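Local structure of pseudoperoxidase (Leishmania major, 5VIA) at residues R196-L201 against R220-K225; T55-C60 against L215-R220. The protein binds heme b through two axial protein ligands on its iron and is a pseudoperoxidase of the heme peroxidase family. One frame throughout, in Å; residues are numbered along the deposited sequence.

Contact 1. Residues R196-L201 against R220-K225; sequences RAFAPL and RCVYVK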
ATOM      1  N   ARG A 196      15.843  -9.087  15.594  1.00 60.86           N
ATOM      2  CA  ARG A 196      15.896  -9.622  16.949  1.00 63.75           C
ATOM      3  C   ARG A 196      15.695  -8.585  18.055  1.00 65.01           C
ATOM      4  O   ARG A 196      15.672  -8.943  19.233  1.00 67.65           O
ATOM      5  CB  ARG A 196      17.209 -10.373  17.172  1.00 65.75           C
ATOM      6  CG  ARG A 196      17.289 -11.696  16.435  1.00 69.73           C
ATOM      7  CD  ARG A 196      18.704 -12.265  16.464  1.00 74.26           C
ATOM      8  NE  ARG A 196      19.601 -11.536  15.568  1.00 76.10           N
ATOM      9  CZ  ARG A 196      20.882 -11.843  15.381  1.00 78.92           C
ATOM     10  NH1 ARG A 196      21.423 -12.865  16.029  1.00 81.64           N
ATOM     11  NH2 ARG A 196      21.622 -11.125  14.545  1.00 79.27           N
ATOM     12  N   ALA A 197      15.540  -7.313  17.692  1.00 47.79           N
ATOM     13  CA  ALA A 197      15.383  -6.258  18.701  1.00 48.87           C
ATOM     14  C   ALA A 197      13.948  -5.745  18.832  1.00 47.89           C
ATOM     15  O   ALA A 197      13.646  -4.956  19.730  1.00 49.50           O
ATOM     16  CB  ALA A 197      16.341  -5.098  18.435  1.00 47.00           C
ATOM     17  N   PHE A 198      13.068  -6.185  17.945  1.00 44.14           N
ATOM     18  CA  PHE A 198      11.663  -5.795  18.023  1.00 44.06           C
ATOM     19  C   PHE A 198      10.992  -6.336  19.291  1.00 47.44           C
ATOM     20  O   PHE A 198      11.140  -7.513  19.636  1.00 49.99           O
ATOM     21  CB  PHE A 198      10.917  -6.258  16.774  1.00 41.48           C
ATOM     22  CG  PHE A 198      11.083  -5.343  15.590  1.00 41.19           C
ATOM     23  CD1 PHE A 198      10.258  -4.239  15.431  1.00 39.74           C
ATOM     24  CD2 PHE A 198      12.053  -5.588  14.635  1.00 41.03           C
ATOM     25  CE1 PHE A 198      10.396  -3.402  14.338  1.00 40.14           C
ATOM     26  CE2 PHE A 198      12.192  -4.754  13.535  1.00 40.45           C
ATOM     27  CZ  PHE A 198      11.367  -3.661  13.389  1.00 38.45           C
ATOM     28  N   ALA A 199      10.269  -5.467  19.992  1.00 44.57           N
ATOM     29  CA  ALA A 199       9.592  -5.852  21.227  1.00 42.71           C
ATOM     30  C   ALA A 199       8.108  -5.524  21.098  1.00 42.54           C
ATOM     31  O   ALA A 199       7.737  -4.637  20.324  1.00 42.63           O
ATOM     32  CB  ALA A 199      10.208  -5.136  22.420  1.00 43.45           C
ATOM     33  N   PRO A 200       7.251  -6.262  21.822  1.00 47.30           N
ATOM     34  CA  PRO A 200       5.806  -6.004  21.799  1.00 47.09           C
ATOM     35  C   PRO A 200       5.498  -4.553  22.144  1.00 47.20           C
ATOM     36  O   PRO A 200       6.126  -4.007  23.041  1.00 47.34           O
ATOM     37  CB  PRO A 200       5.273  -6.919  22.905  1.00 48.90           C
ATOM     38  CG  PRO A 200       6.227  -8.052  22.933  1.00 50.83           C
ATOM     39  CD  PRO A 200       7.583  -7.481  22.580  1.00 49.51           C
ATOM     40  N   LEU A 201       4.554  -3.943  21.433  1.00 47.18           N
ATOM     41  CA  LEU A 201       4.158  -2.564  21.702  1.00 47.29           C
ATOM     42  C   LEU A 201       2.710  -2.528  22.157  1.00 48.02           C
ATOM     43  O   LEU A 201       1.825  -3.069  21.487  1.00 46.92           O
ATOM     44  CB  LEU A 201       4.325  -1.695  20.450  1.00 44.26           C
ATOM     45  CG  LEU A 201       3.804  -0.255  20.532  1.00 45.67           C
ATOM     46  CD1 LEU A 201       4.678   0.584  21.440  1.00 44.64           C
ATOM     47  CD2 LEU A 201       3.705   0.380  19.149  1.00 45.43           C
ATOM     48  N   ARG A 220       4.801  -4.479  16.902  1.00 43.78           N
ATOM     49  CA  ARG A 220       6.070  -4.568  17.603  1.00 45.67           C
ATOM     50  C   ARG A 220       6.932  -3.373  17.241  1.00 44.64           C
ATOM     51  O   ARG A 220       6.686  -2.689  16.244  1.00 43.47           O
ATOM     52  CB  ARG A 220       6.784  -5.890  17.314  1.00 46.26           C
ATOM     53  CG  ARG A 220       6.024  -7.126  17.799  1.00 47.29           C
ATOM     54  CD  ARG A 220       6.939  -8.338  17.828  1.00 50.19           C
ATOM     55  NE  ARG A 220       6.220  -9.605  17.968  1.00 51.91           N
ATOM     56  CZ  ARG A 220       6.554 -10.721  17.318  1.00 54.75           C
ATOM     57  NH1 ARG A 220       7.589 -10.722  16.485  1.00 53.93           N
ATOM     58  NH2 ARG A 220       5.856 -11.839  17.490  1.00 55.46           N
ATOM     59  N   CYS A 221       7.948  -3.126  18.054  1.00 43.86           N
ATOM     60  CA  CYS A 221       8.579  -1.823  18.061  1.00 45.06           C
ATOM     61  C   CYS A 221      10.080  -1.903  18.309  1.00 45.93           C
ATOM     62  O   CYS A 221      10.544  -2.677  19.154  1.00 46.05           O
ATOM     63  CB  CYS A 221       7.925  -0.982  19.160  1.00 49.32           C
ATOM     64  SG  CYS A 221       8.567   0.675  19.333  1.00 48.40           S
ATOM     65  N   VAL A 222      10.831  -1.107  17.551  1.00 39.70           N
ATOM     66  CA  VAL A 222      12.220  -0.821  17.880  1.00 40.07           C
ATOM     67  C   VAL A 222      12.436   0.691  17.833  1.00 40.06           C
ATOM     68  O   VAL A 222      11.779   1.392  17.057  1.00 39.40           O
ATOM     69  CB  VAL A 222      13.212  -1.551  16.945  1.00 42.38           C
ATOM     70  CG1 VAL A 222      13.225  -0.933  15.554  1.00 41.32           C
ATOM     71  CG2 VAL A 222      14.602  -1.532  17.544  1.00 44.06           C
ATOM     72  N   TYR A 223      13.322   1.188  18.692  1.00 46.93           N
ATOM     73  CA  TYR A 223      13.701   2.596  18.674  1.00 47.51           C
ATOM     74  C   TYR A 223      15.093   2.725  18.088  1.00 48.52           C
ATOM     75  O   TYR A 223      16.041   2.093  18.566  1.00 50.58           O
ATOM     76  CB  TYR A 223      13.649   3.210  20.076  1.00 47.43           C
ATOM     77  CG  TYR A 223      12.241   3.373  20.598  1.00 48.30           C
ATOM     78  CD1 TYR A 223      11.509   4.528  20.341  1.00 48.25           C
ATOM     79  CD2 TYR A 223      11.639   2.368  21.345  1.00 49.49           C
ATOM     80  CE1 TYR A 223      10.223   4.677  20.822  1.00 48.55           C
ATOM     81  CE2 TYR A 223      10.350   2.507  21.824  1.00 49.26           C
ATOM     82  CZ  TYR A 223       9.649   3.660  21.558  1.00 49.90           C
ATOM     83  OH  TYR A 223       8.367   3.793  22.047  1.00 52.84           O
ATOM     84  N   VAL A 224      15.209   3.541  17.047  1.00 41.54           N
ATOM     85  CA  VAL A 224      16.448   3.639  16.288  1.00 43.78           C
ATOM     86  C   VAL A 224      16.959   5.076  16.334  1.00 44.80           C
ATOM     87  O   VAL A 224      16.181   6.018  16.196  1.00 44.72           O
ATOM     88  CB  VAL A 224      16.228   3.192  14.822  1.00 41.67           C
ATOM     89  CG1 VAL A 224      17.526   3.220  14.051  1.00 43.20           C
ATOM     90  CG2 VAL A 224      15.646   1.790  14.783  1.00 43.56           C
ATOM     91  N   LYS A 225      18.260   5.241  16.549  1.00 68.15           N
ATOM     92  CA  LYS A 225      18.863   6.569  16.545  1.00 70.92           C
ATOM     93  C   LYS A 225      19.248   6.967  15.124  1.00 71.87           C
ATOM     94  O   LYS A 225      20.044   6.284  14.476  1.00 72.31           O
ATOM     95  CB  LYS A 225      20.105   6.593  17.434  1.00 73.44           C
ATOM     96  CG  LYS A 225      19.954   5.842  18.746  1.00 75.21           C
ATOM     97  CD  LYS A 225      21.210   5.964  19.595  1.00 79.06           C
ATOM     98  CE  LYS A 225      21.228   7.264  20.383  1.00 82.96           C
ATOM     99  NZ  LYS A 225      20.257   7.236  21.516  1.00 84.51           N
TER

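Contact 2. Residues T55-C60 against L215-R220; sequences TVDESC and LPQTLR. With HEM (protoporphyrin IX containing Fe), chain B.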
ATOM      1  N   THR A  55      -8.991  -3.959  11.384  1.00 35.48           N
ATOM      2  CA  THR A  55      -7.843  -3.703  12.256  1.00 35.78           C
ATOM      3  C   THR A  55      -6.504  -3.839  11.514  1.00 34.51           C
ATOM      4  O   THR A  55      -6.341  -4.720  10.653  1.00 32.61           O
ATOM      5  CB  THR A  55      -7.877  -4.655  13.486  1.00 36.09           C
ATOM      6  OG1 THR A  55      -6.709  -4.465  14.287  1.00 36.08           O
ATOM      7  CG2 THR A  55      -7.935  -6.119  13.035  1.00 36.48           C
ATOM      8  N   VAL A  56      -5.541  -2.972  11.843  1.00 28.79           N
ATOM      9  CA  VAL A  56      -4.198  -3.085  11.260  1.00 27.17           C
ATOM     10  C   VAL A  56      -3.448  -4.319  11.746  1.00 27.99           C
ATOM     11  O   VAL A  56      -2.392  -4.670  11.199  1.00 30.14           O
ATOM     12  CB  VAL A  56      -3.329  -1.810  11.488  1.00 31.47           C
ATOM     13  CG1 VAL A  56      -3.995  -0.592  10.862  1.00 29.11           C
ATOM     14  CG2 VAL A  56      -3.062  -1.580  12.981  1.00 31.19           C
ATOM     15  N   ASP A  57      -3.983  -4.987  12.766  1.00 29.25           N
ATOM     16  CA  ASP A  57      -3.460  -6.293  13.141  1.00 29.26           C
ATOM     17  C   ASP A  57      -3.526  -7.240  11.936  1.00 31.27           C
ATOM     18  O   ASP A  57      -2.720  -8.170  11.824  1.00 31.57           O
ATOM     19  CB  ASP A  57      -4.230  -6.871  14.327  1.00 30.05           C
ATOM     20  CG  ASP A  57      -3.673  -6.405  15.664  1.00 33.58           C
ATOM     21  OD1 ASP A  57      -2.508  -5.943  15.683  1.00 33.69           O
ATOM     22  OD2 ASP A  57      -4.388  -6.513  16.690  1.00 33.26           O
ATOM     23  N   GLU A  58      -4.466  -6.987  11.029  1.00 28.80           N
ATOM     24  CA  GLU A  58      -4.574  -7.782   9.795  1.00 27.24           C
ATOM     25  C   GLU A  58      -3.799  -7.159   8.630  1.00 27.53           C
ATOM     26  O   GLU A  58      -2.894  -7.782   8.082  1.00 28.20           O
ATOM     27  CB  GLU A  58      -6.040  -7.992   9.403  1.00 27.21           C
ATOM     28  CG  GLU A  58      -6.232  -8.933   8.199  1.00 27.36           C
ATOM     29  CD  GLU A  58      -7.701  -9.181   7.892  1.00 26.85           C
ATOM     30  OE1 GLU A  58      -8.353  -8.254   7.363  1.00 27.67           O
ATOM     31  OE2 GLU A  58      -8.206 -10.287   8.190  1.00 27.45           O
ATOM     32  N   SER A  59      -4.168  -5.934   8.251  1.00 25.72           N
ATOM     33  CA  SER A  59      -3.449  -5.177   7.236  1.00 24.17           C
ATOM     34  C   SER A  59      -3.919  -3.746   7.292  1.00 22.87           C
ATOM     35  O   SER A  59      -4.832  -3.426   8.059  1.00 25.80           O
ATOM     36  CB  SER A  59      -3.730  -5.732   5.834  1.00 22.36           C
ATOM     37  OG  SER A  59      -4.998  -5.293   5.385  1.00 22.89           O
ATOM     38  N   CYS A  60      -3.323  -2.877   6.483  1.00 27.59           N
ATOM     39  CA  CYS A  60      -3.759  -1.487   6.460  1.00 27.37           C
ATOM     40  C   CYS A  60      -4.896  -1.242   5.467  1.00 27.40           C
ATOM     41  O   CYS A  60      -5.187  -0.093   5.122  1.00 25.76           O
ATOM     42  CB  CYS A  60      -2.589  -0.546   6.165  1.00 26.93           C
ATOM     43  SG  CYS A  60      -1.872  -0.812   4.533  1.00 25.50           S
ATOM     44  N   LEU A 215      -7.879  -1.553  19.701  1.00 51.96           N
ATOM     45  CA  LEU A 215      -6.479  -1.209  19.457  1.00 50.66           C
ATOM     46  C   LEU A 215      -5.669  -2.446  19.088  1.00 48.41           C
ATOM     47  O   LEU A 215      -5.917  -3.533  19.612  1.00 50.48           O
ATOM     48  CB  LEU A 215      -5.888  -0.504  20.679  1.00 51.03           C
ATOM     49  CG  LEU A 215      -6.548   0.849  20.934  1.00 50.70           C
ATOM     50  CD1 LEU A 215      -6.094   1.441  22.234  1.00 53.79           C
ATOM     51  CD2 LEU A 215      -6.234   1.794  19.793  1.00 48.17           C
ATOM     52  N   PRO A 216      -4.698  -2.289  18.181  1.00 40.36           N
ATOM     53  CA  PRO A 216      -3.950  -3.459  17.714  1.00 38.17           C
ATOM     54  C   PRO A 216      -3.075  -4.057  18.814  1.00 42.02           C
ATOM     55  O   PRO A 216      -2.570  -3.330  19.693  1.00 42.15           O
ATOM     56  CB  PRO A 216      -3.108  -2.908  16.552  1.00 38.46           C
ATOM     57  CG  PRO A 216      -3.064  -1.450  16.732  1.00 39.32           C
ATOM     58  CD  PRO A 216      -4.305  -1.053  17.483  1.00 39.64           C
ATOM     59  N   GLN A 217      -2.912  -5.377  18.772  1.00 45.62           N
ATOM     60  CA  GLN A 217      -2.220  -6.102  19.826  1.00 46.55           C
ATOM     61  C   GLN A 217      -0.957  -6.783  19.321  1.00 46.22           C
ATOM     62  O   GLN A 217      -0.194  -7.336  20.108  1.00 48.86           O
ATOM     63  CB  GLN A 217      -3.153  -7.156  20.424  1.00 48.34           C
ATOM     64  CG  GLN A 217      -4.509  -6.632  20.888  1.00 52.92           C
ATOM     65  CD  GLN A 217      -5.367  -7.721  21.521  1.00 58.42           C
ATOM     66  OE1 GLN A 217      -5.089  -8.913  21.371  1.00 59.63           O
ATOM     67  NE2 GLN A 217      -6.414  -7.315  22.232  1.00 60.82           N
ATOM     68  N   THR A 218      -0.741  -6.745  18.009  1.00 33.08           N
ATOM     69  CA  THR A 218       0.358  -7.483  17.405  1.00 34.94           C
ATOM     70  C   THR A 218       1.448  -6.551  16.898  1.00 34.51           C
ATOM     71  O   THR A 218       2.373  -6.986  16.207  1.00 35.01           O
ATOM     72  CB  THR A 218      -0.126  -8.339  16.209  1.00 32.70           C
ATOM     73  OG1 THR A 218      -0.306  -7.488  15.078  1.00 32.23           O
ATOM     74  CG2 THR A 218      -1.449  -9.024  16.540  1.00 33.81           C
ATOM     75  N   LEU A 219       1.347  -5.267  17.212  1.00 37.87           N
ATOM     76  CA  LEU A 219       2.389  -4.353  16.760  1.00 38.05           C
ATOM     77  C   LEU A 219       3.657  -4.562  17.571  1.00 38.86           C
ATOM     78  O   LEU A 219       3.602  -4.832  18.775  1.00 42.11           O
ATOM     79  CB  LEU A 219       1.936  -2.899  16.817  1.00 35.95           C
ATOM     80  CG  LEU A 219       0.746  -2.488  15.947  1.00 37.21           C
ATOM     81  CD1 LEU A 219       0.507  -0.987  16.070  1.00 36.19           C
ATOM     82  CD2 LEU A 219       0.925  -2.881  14.485  1.00 35.80           C
ATOM     83  N   ARG A 220       4.801  -4.479  16.902  1.00 43.78           N
ATOM     84  CA  ARG A 220       6.070  -4.568  17.603  1.00 45.67           C
ATOM     85  C   ARG A 220       6.932  -3.373  17.241  1.00 44.64           C
ATOM     86  O   ARG A 220       6.686  -2.689  16.244  1.00 43.47           O
ATOM     87  CB  ARG A 220       6.784  -5.890  17.314  1.00 46.26           C
ATOM     88  CG  ARG A 220       6.024  -7.126  17.799  1.00 47.29           C
ATOM     89  CD  ARG A 220       6.939  -8.338  17.828  1.00 50.19           C
ATOM     90  NE  ARG A 220       6.220  -9.605  17.968  1.00 51.91           N
ATOM     91  CZ  ARG A 220       6.554 -10.721  17.318  1.00 54.75           C
ATOM     92  NH1 ARG A 220       7.589 -10.722  16.485  1.00 53.93           N
ATOM     93  NH2 ARG A 220       5.856 -11.839  17.490  1.00 55.46           N
TER
HETATM   94  CHA HEM B 500       0.771   1.794   6.318  1.00 25.64           C
HETATM   95  CHB HEM B 500       0.361  -2.756   8.015  1.00 20.37           C
HETATM   96  CHC HEM B 500       0.042  -4.272   3.413  1.00 21.94           C
HETATM   97  CHD HEM B 500       1.194   0.164   1.750  1.00 23.87           C
HETATM   98  C1A HEM B 500       0.610   0.707   7.141  1.00 23.55           C
HETATM   99  C2A HEM B 500       0.407   0.789   8.571  1.00 21.81           C
HETATM  100  C3A HEM B 500       0.287  -0.446   9.046  1.00 19.68           C
HETATM  101  C4A HEM B 500       0.418  -1.379   7.929  1.00 19.96           C
HETATM  102  CMA HEM B 500       0.058  -0.836  10.518  1.00 26.69           C
HETATM  103  CAA HEM B 500       0.294   2.100   9.380  1.00 22.76           C
HETATM  104  CBA HEM B 500      -1.124   2.609   9.057  1.00 17.79           C
HETATM  105  CGA HEM B 500      -1.458   3.913   9.748  1.00 26.20           C
HETATM  106  O1A HEM B 500      -1.470   3.939  11.003  1.00 27.38           O
HETATM  107  O2A HEM B 500      -1.748   4.917   9.040  1.00 25.36           O
HETATM  108  C1B HEM B 500       0.210  -3.590   6.925  1.00 24.43           C
HETATM  109  C2B HEM B 500       0.042  -5.025   6.940  1.00 20.83           C
HETATM  110  C3B HEM B 500      -0.071  -5.461   5.677  1.00 26.03           C
HETATM  111  C4B HEM B 500       0.071  -4.303   4.796  1.00 26.16           C
HETATM  112  CMB HEM B 500      -0.036  -5.882   8.213  1.00 19.27           C
HETATM  113  CAB HEM B 500      -0.268  -6.951   5.300  1.00 27.17           C
HETATM  114  CBB HEM B 500      -0.891  -7.326   4.178  1.00 22.93           C
HETATM  115  C1C HEM B 500       0.332  -3.223   2.558  1.00 20.65           C
HETATM  116  C2C HEM B 500       0.405  -3.282   1.092  1.00 20.54           C
HETATM  117  C3C HEM B 500       0.723  -2.037   0.642  1.00 19.91           C
HETATM  118  C4C HEM B 500       0.862  -1.172   1.805  1.00 21.01           C
HETATM  119  CMC HEM B 500       0.136  -4.569   0.263  1.00 19.51           C
HETATM  120  CAC HEM B 500       0.917  -1.455  -0.777  1.00 21.12           C
HETATM  121  CBC HEM B 500       0.645  -2.139  -1.897  1.00 45.69           C
HETATM  122  C1D HEM B 500       1.209   1.024   2.821  1.00 20.90           C
HETATM  123  C2D HEM B 500       1.539   2.433   2.756  1.00 20.79           C
HETATM  124  C3D HEM B 500       1.411   2.943   4.185  1.00 21.50           C
HETATM  125  C4D HEM B 500       1.015   1.789   4.966  1.00 21.37           C
HETATM  126  CMD HEM B 500       1.937   3.249   1.507  1.00 22.63           C
HETATM  127  CAD HEM B 500       1.630   4.398   4.679  1.00 19.04           C
HETATM  128  CBD HEM B 500       0.266   5.082   4.511  1.00 21.88           C
HETATM  129  CGD HEM B 500       0.296   6.513   4.990  1.00 27.99           C
HETATM  130  O1D HEM B 500      -0.801   7.137   5.102  1.00 26.21           O
HETATM  131  O2D HEM B 500       1.414   7.019   5.262  1.00 21.51           O
HETATM  132  NA  HEM B 500       0.620  -0.636   6.778  1.00 21.47           N
HETATM  133  NB  HEM B 500       0.234  -3.183   5.608  1.00 21.70           N
HETATM  134  NC  HEM B 500       0.621  -1.914   2.954  1.00 22.92           N
HETATM  135  ND  HEM B 500       0.920   0.676   4.138  1.00 21.48           N
HETATM  136 FE   HEM B 500       0.542  -1.259   4.901  1.00 28.24          FE

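Contact 1. Residues R196-L201 against R220-K225
A199 and C221 form the antiparallel hydrogen-bonded pair that ties the short edge strand 199-200 to strand 219-224, the middle strand of a small three-stranded sheet. A199 N donates to C221 O at 2.9 Å. The return bond, C221 N to A199 O, is shorter at 2.7 Å, yet bends to 137° at the hydrogen. A199 O also takes a CA-H...O contact from R220, whose CA lies 3.2 Å away. On the other side of the pair, F198 CA approaches C221 O at 3.5 Å in a second such contact.

P200 and R220 make the next bridge, a non-hydrogen-bonded pair whose side chains diverge; here P200 CA comes near R220 CG. With strand 235-240 on the far side of 219-224, this completes a sheet with the order 199-200, 219-224, 235-240 in a largely helical heme peroxidase fold. Strand 199-200 follows closely on helix 186-194, and F190 of that helix packs on both F198 and V222.

The F198 ring sets its CD1 edge against the backbone of R220 and C221, with C221 N in the ring plane; CG sits anti to the carbonyl carbon of F198 (chi1 -82°). V222 CG1 comes over one face, 4.2 Å from the ring centroid and displaced toward the rim at CE1 and CZ, a CH-pi contact. The other methyl of V222, CG2, rests against A197 CB at 4.1 Å. At the opposite end of the pairing, L201 CB meets C221 CB at 3.9 Å, and both of these side chains also touch Q236 of strand 235-240.

Contact 2. Residues T55-C60 against L215-R220
D57 grips the turn just before strand 219-224, at Q217 and T218, with both carboxylate oxygens. OD2 takes the Q217 N-H on its syn lone pair, 2.8 Å away and at 163° at the hydrogen. OD1 accepts twice from T218, from OG1 at 2.8 Å and from N at 3.0 Å; both donors stand above the same face of the carboxylate, well out of its plane. T218 OG1 lies between its own backbone N and carbonyl carbon (chi1 78°), which lets hydroxyl and amide converge on one oxygen. These bonds fix the rotation of the carboxylate, and the three donors probably stabilise its negative charge. Within the loop, D57 N donates to T55 OG1 at 3.2 Å.

Beside the carboxylate, P216 CB lies against OD1, and V56 CG2 packs on P216 CG at 3.8 Å. V56 CB lies 3.7 Å from the heme methyl CMA. Farther along the same loop, C60 SG binds the heme iron at 2.5 Å, across the porphyrin from H159. Segment 55-60 runs from an ST turn at T55 to the axial ligand C60, forming part of the heme pocket of this peroxidase-family protein.

How the contacts relate
Both contacts use strand 219-224, and they meet where L201 N comes 3.0 Å from L219 O, a probable hydrogen bond. R220 belongs to both, but touches its partner segment only in contact 1. Both are partly buried; contact 1 is the more peripheral, its centre about 22 Å from that of the chain against about 15 Å for contact 2. Its hold is mutual backbone pairing with apolar side chains laid over it, joining residues only 19 apart at their closest ends. Contact 2 spans 155 residues and is held mainly by one carboxylate, with V56 packing on P216. The residues leading into the sheet's middle strand are thereby tied to the heme-binding loop.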